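Local coordinates for protein-glutaminase (Chryseobacterium proteolyticum, PDB 2ZK9) that deamidates glutamine residues in proteins, converting them to glutamate with release of ammonia, at residues D59-F64 and A85-Y90; R45-R50 and N140-S145; Q63-N68 and A129-Y134. All coordinates share one frame; numbering follows the deposited sequence. Where two conformers were deposited one is given.

Interaction 1: D59-F64 and A85-Y90; sequences DCEKQF and AILVSY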
loop_
_atom_site.group_PDB
_atom_site.type_symbol
_atom_site.label_atom_id
_atom_site.label_comp_id
_atom_site.label_asym_id
_atom_site.label_seq_id
_atom_site.Cartn_x
_atom_site.Cartn_y
_atom_site.Cartn_z
ATOM N N ASP A 59 -6.138 -13.119 3.659
ATOM C CA ASP A 59 -5.443 -12.091 4.395
ATOM C C ASP A 59 -4.017 -11.968 3.818
ATOM O O ASP A 59 -3.645 -12.707 2.903
ATOM C CB ASP A 59 -5.482 -12.326 5.899
ATOM C CG ASP A 59 -5.384 -11.086 6.773
ATOM O OD1 ASP A 59 -5.060 -10.004 6.246
ATOM O OD2 ASP A 59 -5.684 -11.183 7.994
ATOM N N CYS A 60 -3.280 -11.027 4.341
ATOM C CA CYS A 60 -1.931 -10.739 3.939
ATOM C C CYS A 60 -1.178 -10.172 5.132
ATOM O O CYS A 60 -1.740 -9.958 6.197
ATOM C CB CYS A 60 -1.934 -9.759 2.776
ATOM S SG CYS A 60 -2.741 -8.185 3.133
ATOM N N GLU A 61 0.122 -9.949 4.892
ATOM C CA GLU A 61 0.928 -9.152 5.814
ATOM C C GLU A 61 0.971 -7.725 5.363
ATOM O O GLU A 61 0.599 -7.385 4.203
ATOM C CB GLU A 61 2.356 -9.746 5.869
ATOM C CG GLU A 61 2.399 -11.081 6.627
ATOM C CD GLU A 61 3.743 -11.723 6.454
ATOM O OE1 GLU A 61 4.025 -12.280 5.368
ATOM O OE2 GLU A 61 4.611 -11.605 7.397
ATOM N N LYS A 62 1.482 -6.843 6.186
ATOM C CA LYS A 62 1.986 -5.525 5.801
ATOM C C LYS A 62 3.504 -5.604 5.815
ATOM O O LYS A 62 4.073 -6.273 6.680
ATOM C CB LYS A 62 1.539 -4.418 6.725
ATOM C CG LYS A 62 0.058 -4.208 6.896
ATOM C CD LYS A 62 -0.636 -3.683 5.645
ATOM C CE LYS A 62 -2.134 -3.637 5.766
ATOM N NZ LYS A 62 -2.523 -2.780 6.901
ATOM N N GLN A 63 4.151 -4.852 4.932
ATOM C CA GLN A 63 5.547 -4.521 5.158
ATOM C C GLN A 63 5.633 -3.001 5.329
ATOM O O GLN A 63 5.119 -2.248 4.502
ATOM C CB GLN A 63 6.473 -4.971 4.029
ATOM C CG GLN A 63 7.944 -4.755 4.364
ATOM C CD GLN A 63 8.911 -5.423 3.426
ATOM O OE1 GLN A 63 9.592 -4.770 2.630
ATOM N NE2 GLN A 63 8.953 -6.758 3.450
ATOM N N PHE A 64 6.280 -2.594 6.418
ATOM C CA PHE A 64 6.607 -1.223 6.710
ATOM C C PHE A 64 8.072 -0.996 6.442
ATOM O O PHE A 64 8.897 -1.796 6.887
ATOM C CB PHE A 64 6.305 -0.869 8.161
ATOM C CG PHE A 64 4.836 -0.885 8.501
ATOM C CD1 PHE A 64 4.071 0.271 8.453
ATOM C CD2 PHE A 64 4.181 -2.053 8.875
ATOM C CE1 PHE A 64 2.722 0.279 8.712
ATOM C CE2 PHE A 64 2.824 -2.075 9.136
ATOM C CZ PHE A 64 2.077 -0.892 9.067
ATOM N N ALA A 85 2.893 -1.201 2.373
ATOM C CA ALA A 85 2.072 -1.845 1.385
ATOM C C ALA A 85 1.749 -3.261 1.872
ATOM O O ALA A 85 2.181 -3.688 2.923
ATOM C CB ALA A 85 2.741 -1.831 0.011
ATOM N N ILE A 86 0.917 -3.967 1.084
ATOM C CA ILE A 86 0.565 -5.339 1.445
ATOM C C ILE A 86 1.576 -6.300 0.865
ATOM O O ILE A 86 2.048 -6.143 -0.264
ATOM C CB ILE A 86 -0.889 -5.689 1.032
ATOM C CG1 ILE A 86 -1.161 -5.629 -0.467
ATOM C CG2 ILE A 86 -1.861 -4.859 1.849
ATOM C CD1 ILE A 86 -2.435 -6.321 -0.865
ATOM N N LEU A 87 1.903 -7.315 1.665
ATOM C CA LEU A 87 2.854 -8.359 1.358
ATOM C C LEU A 87 2.069 -9.675 1.311
ATOM O O LEU A 87 1.625 -10.164 2.357
ATOM C CB LEU A 87 3.976 -8.398 2.397
ATOM C CG LEU A 87 5.051 -9.436 2.160
ATOM C CD1 LEU A 87 5.885 -9.101 0.935
ATOM C CD2 LEU A 87 5.907 -9.603 3.388
ATOM N N VAL A 88 1.815 -10.169 0.107
ATOM C CA VAL A 88 0.927 -11.281 -0.157
ATOM C C VAL A 88 1.725 -12.560 -0.354
ATOM O O VAL A 88 2.727 -12.601 -1.022
ATOM C CB VAL A 88 0.102 -10.964 -1.419
ATOM C CG1 VAL A 88 -0.973 -12.029 -1.696
ATOM C CG2 VAL A 88 -0.552 -9.603 -1.276
ATOM N N SER A 89 1.283 -13.639 0.306
ATOM C CA SER A 89 1.854 -14.936 0.123
ATOM C C SER A 89 0.997 -15.755 -0.804
ATOM O O SER A 89 -0.224 -15.706 -0.710
ATOM C CB SER A 89 1.892 -15.671 1.456
ATOM O OG SER A 89 2.830 -15.084 2.365
ATOM N N TYR A 90 1.616 -16.520 -1.707
ATOM C CA TYR A 90 0.894 -17.330 -2.656
ATOM C C TYR A 90 1.743 -18.548 -3.005
ATOM O O TYR A 90 2.949 -18.540 -2.861
ATOM C CB TYR A 90 0.523 -16.517 -3.924
ATOM C CG TYR A 90 1.796 -16.063 -4.603
ATOM C CD1 TYR A 90 2.514 -14.969 -4.105
ATOM C CD2 TYR A 90 2.296 -16.744 -5.695
ATOM C CE1 TYR A 90 3.679 -14.592 -4.736
ATOM C CE2 TYR A 90 3.467 -16.370 -6.301
ATOM C CZ TYR A 90 4.151 -15.280 -5.819
ATOM O OH TYR A 90 5.337 -14.916 -6.434
HETATM O O HOH W 1 -1.370 -13.402 1.533
HETATM O O HOH W 2 2.146 -12.692 3.481
#
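Strand 61-66 lies antiparallel to strand 82-91 here, and Glu-61 illustrates how a polar side chain can stand beside an apolar neighbour. Its CB sits 3.6 Å from Leu-87 O and 4.1 Å from CB of Leu-87, its partner in a hydrogen-bonded pair, so the two side chains start side by side and point the same way. CG is anti to the carbonyl carbon (chi1 -72°), and the extended chain carries the carboxylate outward, where OE1 passes 3.8 Å from the Leu-87 methyl CD2. OE1 also accepts a hydrogen bond from a water that donates a second one to Leu-87 O and accepts a hydrogen bond from Ser-89 OG, tying the tip to both backbone and side chain of the facing strand. A salt bridge to Lys-99 probably favours the ionised form. Beneath this, the backbones hold each other through both the N-H and the carbonyl of Glu-61: Leu-87 N reaches Glu-61 O at 2.9 Å along an almost straight N-H...O line (178°), though from above the carbonyl plane, whereas Glu-61 N meets Leu-87 O in its plane at 3.0 Å. The next hydrogen-bonded pair, Gln-63 with Ala-85, is asymmetric, 3.0 Å from Gln-63 N to Ala-85 O but 3.3 Å from Ala-85 N to Gln-63 O. Away from the Glu-61 side, Cys-60 SG rests 3.7 Å from Ile-86 CG2. Helix 42-55 covers this apolar patch through Met-49 and Leu-53, helix 8-19 packs on Ile-86 and Val-88, and strands 130-138 and 97-102 continue the sheet beyond 61-66 and 82-91 respectively.

Interaction 2: R45-R50 and N140-S145; sequences RAHKMR and NVYYRS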
loop_
_atom_site.group_PDB
_atom_site.type_symbol
_atom_site.label_atom_id
_atom_site.label_comp_id
_atom_site.label_asym_id
_atom_site.label_seq_id
_atom_site.Cartn_x
_atom_site.Cartn_y
_atom_site.Cartn_z
ATOM N N ARG A 45 -4.319 3.333 2.018
ATOM C CA ARG A 45 -4.314 2.553 0.775
ATOM C C ARG A 45 -4.061 1.081 1.057
ATOM O O ARG A 45 -4.685 0.208 0.478
ATOM C CB ARG A 45 -3.321 3.112 -0.227
ATOM C CG ARG A 45 -3.534 4.566 -0.629
ATOM C CD ARG A 45 -2.799 4.958 -1.865
ATOM N NE ARG A 45 -1.334 4.740 -1.846
ATOM C CZ ARG A 45 -0.469 5.571 -1.306
ATOM N NH1 ARG A 45 -0.810 6.698 -0.724
ATOM N NH2 ARG A 45 0.840 5.266 -1.315
ATOM N N ALA A 46 -3.102 0.804 1.952
ATOM C CA ALA A 46 -2.745 -0.586 2.255
ATOM C C ALA A 46 -3.879 -1.313 2.919
ATOM O O ALA A 46 -4.168 -2.473 2.623
ATOM C CB ALA A 46 -1.474 -0.635 3.086
ATOM N N HIS A 47 -4.577 -0.645 3.865
ATOM C CA HIS A 47 -5.656 -1.313 4.562
ATOM C C HIS A 47 -6.855 -1.561 3.638
ATOM O O HIS A 47 -7.561 -2.551 3.798
ATOM C CB HIS A 47 -6.050 -0.490 5.797
ATOM C CG HIS A 47 -6.317 -1.326 7.006
ATOM N ND1 HIS A 47 -5.470 -2.257 7.403
ATOM C CD2 HIS A 47 -7.302 -1.310 7.953
ATOM C CE1 HIS A 47 -5.840 -2.810 8.536
ATOM N NE2 HIS A 47 -6.983 -2.250 8.874
ATOM N N LYS A 48 -7.061 -0.673 2.678
ATOM C CA LYS A 48 -8.121 -0.861 1.689
ATOM C C LYS A 48 -7.786 -1.999 0.734
ATOM O O LYS A 48 -8.653 -2.801 0.378
ATOM C CB LYS A 48 -8.397 0.423 0.939
ATOM C CG LYS A 48 -9.687 0.447 0.153
ATOM C CD LYS A 48 -10.934 0.476 1.025
ATOM C CE LYS A 48 -12.185 0.670 0.217
ATOM N NZ LYS A 48 -13.406 0.574 1.023
ATOM N N MET A 49 -6.515 -2.105 0.331
ATOM C CA MET A 49 -6.106 -3.274 -0.456
ATOM C C MET A 49 -6.350 -4.559 0.298
ATOM O O MET A 49 -6.807 -5.550 -0.264
ATOM C CB MET A 49 -4.625 -3.179 -0.841
ATOM C CG MET A 49 -4.338 -2.062 -1.839
ATOM S SD MET A 49 -2.675 -2.191 -2.569
ATOM C CE MET A 49 -1.642 -1.558 -1.256
ATOM N N ARG A 50 -6.043 -4.563 1.590
ATOM C CA ARG A 50 -6.292 -5.734 2.438
ATOM C C ARG A 50 -7.774 -6.056 2.492
ATOM O O ARG A 50 -8.130 -7.223 2.439
ATOM C CB ARG A 50 -5.721 -5.524 3.820
ATOM C CG ARG A 50 -6.114 -6.649 4.775
ATOM C CD ARG A 50 -5.402 -6.469 6.083
ATOM N NE ARG A 50 -5.787 -7.536 7.056
ATOM C CZ ARG A 50 -6.692 -7.406 7.976
ATOM N NH1 ARG A 50 -7.360 -6.254 8.206
ATOM N NH2 ARG A 50 -6.933 -8.461 8.785
ATOM N N ASN A 140 -3.545 -7.025 9.735
ATOM C CA ASN A 140 -4.501 -6.204 10.497
ATOM C C ASN A 140 -3.846 -4.983 11.127
ATOM O O ASN A 140 -4.567 -4.086 11.564
ATOM C CB ASN A 140 -5.305 -7.020 11.484
ATOM C CG ASN A 140 -4.614 -7.502 12.697
ATOM O OD1 ASN A 140 -5.380 -7.758 13.701
ATOM N ND2 ASN A 140 -3.370 -7.657 12.692
ATOM N N VAL A 141 -2.530 -4.913 11.193
ATOM C CA VAL A 141 -1.882 -3.730 11.709
ATOM C C VAL A 141 -2.043 -2.589 10.717
ATOM O O VAL A 141 -1.647 -2.682 9.554
ATOM C CB VAL A 141 -0.380 -4.010 11.986
ATOM C CG1 VAL A 141 0.320 -2.742 12.387
ATOM C CG2 VAL A 141 -0.249 -5.098 13.064
ATOM N N TYR A 142 -2.589 -1.484 11.187
ATOM C CA TYR A 142 -2.786 -0.300 10.357
ATOM C C TYR A 142 -1.524 0.531 10.267
ATOM O O TYR A 142 -1.146 1.021 9.187
ATOM C CB TYR A 142 -3.888 0.513 10.953
ATOM C CG TYR A 142 -4.479 1.663 10.124
ATOM C CD1 TYR A 142 -4.655 2.890 10.698
ATOM C CD2 TYR A 142 -4.908 1.484 8.818
ATOM C CE1 TYR A 142 -5.235 3.954 9.980
ATOM C CE2 TYR A 142 -5.512 2.477 8.124
ATOM C CZ TYR A 142 -5.682 3.712 8.708
ATOM O OH TYR A 142 -6.317 4.689 7.959
ATOM N N TYR A 143 -0.846 0.715 11.386
ATOM C CA TYR A 143 0.425 1.436 11.450
ATOM C C TYR A 143 1.296 0.772 12.540
ATOM O O TYR A 143 0.807 0.416 13.597
ATOM C CB TYR A 143 0.262 2.912 11.736
ATOM C CG TYR A 143 1.557 3.647 11.926
ATOM C CD1 TYR A 143 2.450 3.844 10.836
ATOM C CD2 TYR A 143 2.005 4.042 13.172
ATOM C CE1 TYR A 143 3.667 4.467 10.997
ATOM C CE2 TYR A 143 3.202 4.680 13.347
ATOM C CZ TYR A 143 4.027 4.896 12.258
ATOM O OH TYR A 143 5.233 5.525 12.498
ATOM N N ARG A 144 2.582 0.697 12.235
ATOM C CA ARG A 144 3.629 0.196 13.105
ATOM C C ARG A 144 4.693 1.270 13.264
ATOM O O ARG A 144 5.286 1.669 12.261
ATOM C CB ARG A 144 4.310 -1.054 12.534
ATOM C CG ARG A 144 5.528 -1.479 13.344
ATOM C CD ARG A 144 6.222 -2.688 12.741
ATOM N NE ARG A 144 7.344 -3.169 13.553
ATOM C CZ ARG A 144 8.554 -2.632 13.565
ATOM N NH1 ARG A 144 8.844 -1.587 12.841
ATOM N NH2 ARG A 144 9.502 -3.155 14.329
ATOM N N SER A 145 4.898 1.731 14.490
ATOM C CA SER A 145 5.965 2.716 14.688
ATOM C C SER A 145 7.334 2.063 14.587
ATOM O O SER A 145 7.447 0.861 14.724
ATOM C CB SER A 145 5.770 3.340 16.088
ATOM O OG SER A 145 6.190 2.417 17.049
HETATM O O HOH W 3 -7.089 -3.084 11.660
#
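Two torsions set up the meeting of helix 42-55 with the chain at 140-142: Tyr-142 places CG anti to its backbone N (chi1 -168°), and His-47 takes an unusual chi1 of -139°, away from the staggered positions. The tyrosine thereby turns its CD2-CE2 edge to one face of the imidazole in a T-shaped (edge-to-face) stack, with ring centroids 5.1 Å apart and planes at 62°. Tyr-142 CD2 makes the closest approach, 3.6 Å from His-47 CG and displaced toward the rim of that ring, while CE2 lies 3.8 Å from His-47 CB. At the edge of the imidazole, CE1 comes to 3.5 Å from Asn-140 O, and a water joins this carbonyl to His-47 NE2, lying 2.9 Å from the nitrogen. One turn further along the helix, the extended side chain of Arg-50 sets one guanidinium face over Asn-140 CA, which sits 3.5 Å above the plane and over its centre; Asn-140 CB is 3.5 Å from NH2. An alanine in place of Arg-50 would remove this flat cover and the salt bridge to Asp-59, and would probably loosen the packing of the helix against Asn-140. The contact thus combines ring packing, a water bridge and a guanidinium face packed on Asn-140 CA rather than any direct hydrogen bond between the segments. Outside the pair, Tyr-142 OH bonds to Asn-158, and Lys-62 NZ bonds to both Val-141 O and His-47 ND1. With a lysine amino group beside it, ND1 is likely to accept a hydrogen bond, which would disfavour the doubly protonated imidazolium.

Interaction 3: Q63-N68 and A129-Y134; sequences QFVYGN and ASVSSY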
loop_
_atom_site.group_PDB
_atom_site.type_symbol
_atom_site.label_atom_id
_atom_site.label_comp_id
_atom_site.label_asym_id
_atom_site.label_seq_id
_atom_site.Cartn_x
_atom_site.Cartn_y
_atom_site.Cartn_z
ATOM N N GLN A 63 4.151 -4.852 4.932
ATOM C CA GLN A 63 5.547 -4.521 5.158
ATOM C C GLN A 63 5.633 -3.001 5.329
ATOM O O GLN A 63 5.119 -2.248 4.502
ATOM C CB GLN A 63 6.473 -4.971 4.029
ATOM C CG GLN A 63 7.944 -4.755 4.364
ATOM C CD GLN A 63 8.911 -5.423 3.426
ATOM O OE1 GLN A 63 9.592 -4.770 2.630
ATOM N NE2 GLN A 63 8.953 -6.758 3.450
ATOM N N PHE A 64 6.280 -2.594 6.418
ATOM C CA PHE A 64 6.607 -1.223 6.710
ATOM C C PHE A 64 8.072 -0.996 6.442
ATOM O O PHE A 64 8.897 -1.796 6.887
ATOM C CB PHE A 64 6.305 -0.869 8.161
ATOM C CG PHE A 64 4.836 -0.885 8.501
ATOM C CD1 PHE A 64 4.071 0.271 8.453
ATOM C CD2 PHE A 64 4.181 -2.053 8.875
ATOM C CE1 PHE A 64 2.722 0.279 8.712
ATOM C CE2 PHE A 64 2.824 -2.075 9.136
ATOM C CZ PHE A 64 2.077 -0.892 9.067
ATOM N N VAL A 65 8.419 0.096 5.763
ATOM C CA VAL A 65 9.812 0.465 5.556
ATOM C C VAL A 65 9.987 1.877 6.084
ATOM O O VAL A 65 9.080 2.698 5.941
ATOM C CB VAL A 65 10.197 0.308 4.051
ATOM C CG1 VAL A 65 9.360 1.130 3.109
ATOM C CG2 VAL A 65 11.671 0.633 3.852
ATOM N N TYR A 66 11.113 2.150 6.690
ATOM C CA TYR A 66 11.386 3.372 7.384
ATOM C C TYR A 66 12.735 3.959 6.948
ATOM O O TYR A 66 13.633 3.196 6.666
ATOM C CB TYR A 66 11.471 3.147 8.906
ATOM C CG TYR A 66 10.293 2.407 9.493
ATOM C CD1 TYR A 66 9.202 3.068 10.004
ATOM C CD2 TYR A 66 10.287 1.026 9.518
ATOM C CE1 TYR A 66 8.108 2.369 10.540
ATOM C CE2 TYR A 66 9.220 0.346 10.044
ATOM C CZ TYR A 66 8.131 1.011 10.554
ATOM O OH TYR A 66 7.104 0.258 11.108
ATOM N N GLY A 67 12.834 5.290 6.900
ATOM C CA GLY A 67 14.111 5.875 6.572
ATOM C C GLY A 67 13.993 7.251 6.034
ATOM O O GLY A 67 12.988 7.912 6.224
ATOM N N ASN A 68 15.035 7.652 5.320
ATOM C CA ASN A 68 15.036 8.868 4.514
ATOM C C ASN A 68 14.521 8.440 3.137
ATOM O O ASN A 68 15.302 8.152 2.234
ATOM C CB ASN A 68 16.443 9.432 4.424
ATOM C CG ASN A 68 16.521 10.660 3.554
ATOM O OD1 ASN A 68 15.538 11.371 3.387
ATOM N ND2 ASN A 68 17.662 10.896 2.969
ATOM N N ALA A 129 18.759 9.158 -0.333
ATOM C CA ALA A 129 17.723 8.300 0.198
ATOM C C ALA A 129 18.345 7.074 0.835
ATOM O O ALA A 129 19.348 6.576 0.346
ATOM C CB ALA A 129 16.760 7.899 -0.907
ATOM N N SER A 130 17.745 6.573 1.907
ATOM C CA SER A 130 18.247 5.376 2.558
ATOM C C SER A 130 17.150 4.740 3.410
ATOM O O SER A 130 16.290 5.428 3.947
ATOM C CB SER A 130 19.457 5.661 3.450
ATOM O OG SER A 130 19.186 6.627 4.425
ATOM N N VAL A 131 17.229 3.425 3.547
ATOM C CA VAL A 131 16.367 2.640 4.441
ATOM C C VAL A 131 17.064 2.480 5.792
ATOM O O VAL A 131 18.199 2.049 5.839
ATOM C CB VAL A 131 16.046 1.269 3.847
ATOM C CG1 VAL A 131 15.337 0.381 4.854
ATOM C CG2 VAL A 131 15.227 1.371 2.550
ATOM N N SER A 132 16.377 2.842 6.864
ATOM C CA SER A 132 16.898 2.648 8.210
ATOM C C SER A 132 16.451 1.304 8.772
ATOM O O SER A 132 17.219 0.633 9.488
ATOM C CB SER A 132 16.482 3.725 9.193
ATOM O OG SER A 132 15.087 3.915 9.224
ATOM N N SER A 133 15.242 0.825 8.474
ATOM C CA SER A 133 14.776 -0.481 8.906
ATOM C C SER A 133 13.527 -0.844 8.081
ATOM O O SER A 133 12.946 -0.012 7.412
ATOM C CB SER A 133 14.398 -0.526 10.396
ATOM O OG SER A 133 13.268 0.265 10.666
ATOM N N TYR A 134 13.125 -2.105 8.192
ATOM C CA TYR A 134 11.831 -2.540 7.664
ATOM C C TYR A 134 11.307 -3.653 8.538
ATOM O O TYR A 134 12.089 -4.315 9.252
ATOM C CB TYR A 134 11.862 -2.955 6.196
ATOM C CG TYR A 134 12.452 -4.282 5.891
ATOM C CD1 TYR A 134 13.844 -4.381 5.741
ATOM C CD2 TYR A 134 11.718 -5.443 5.749
ATOM C CE1 TYR A 134 14.426 -5.581 5.462
ATOM C CE2 TYR A 134 12.297 -6.674 5.461
ATOM C CZ TYR A 134 13.687 -6.725 5.323
ATOM O OH TYR A 134 14.341 -7.879 5.043
HETATM O O HOH W 4 19.937 9.051 3.308
HETATM O O HOH W 5 17.799 6.281 6.716
#
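A classic beta bulge interrupts the antiparallel pairing of strand 61-66 with strand 130-138: Ser-132 and Ser-133 both face Tyr-66, and the register shifts by one residue between Tyr-66 and Gly-67. The carbonyl of Tyr-66 is the focus. Ser-132 N donates to Tyr-66 O at 2.8 Å, in the carbonyl plane and on a lone pair, while the bond from Ser-133 N to that same oxygen is long and weak at 3.4 Å. In return, Tyr-66 N meets Ser-133 O at 2.9 Å, nearly along the C=O axis. Ser-133 OG, in the crowded position between its backbone N and carbonyl carbon, stands 3.3 Å from Tyr-66 CD2. Gly-67 passes close by, its CA 3.4 Å from Ser-130 O; a CB here would clash with that oxygen and with its own preceding carbonyl. On the face bearing Val-65, CG2 of this valine touches Val-131 CG1 at 3.8 Å, and the Tyr-134 ring crosses the Gln-63 amide obliquely, CD2 lying 3.6 Å from Gln-63 CD with the planes 43° apart. Arg-118 contributes a cation-pi contact to that ring and a hydrogen bond to Gln-63 OE1, while Gln-63 NE2 bonds to Asn-136 OD1. Helix 114-120 packs over this face through Trp-117 and Arg-118, strand 82-91 flanks 61-66 on its other edge, and Tyr-66 OH reaches Arg-144 O in strand 141-144.

In the fold
Strand 61-66 is the common element: interaction 1 uses one edge and interaction 3 the other, and the two share Gln-63 and Phe-64 although their centres lie about 16 Å apart. Interaction 2, whose centre is about 9 Å from that of interaction 1, is joined to it by the salt bridge between Asp-59 OD1 and Arg-50 NE (2.7 Å) and by Lys-62 NZ on Val-141 O (2.8 Å). It meets interaction 3 where Tyr-66 OH lies 2.6 Å from Arg-144 O and where the Phe-64 ring packs on Tyr-143. A glycerol, probably from the crystallisation liquor, lies about 4 Å from the Tyr-142 side chain; a sodium ion is about 10 Å from those of Ala-85 and Tyr-142.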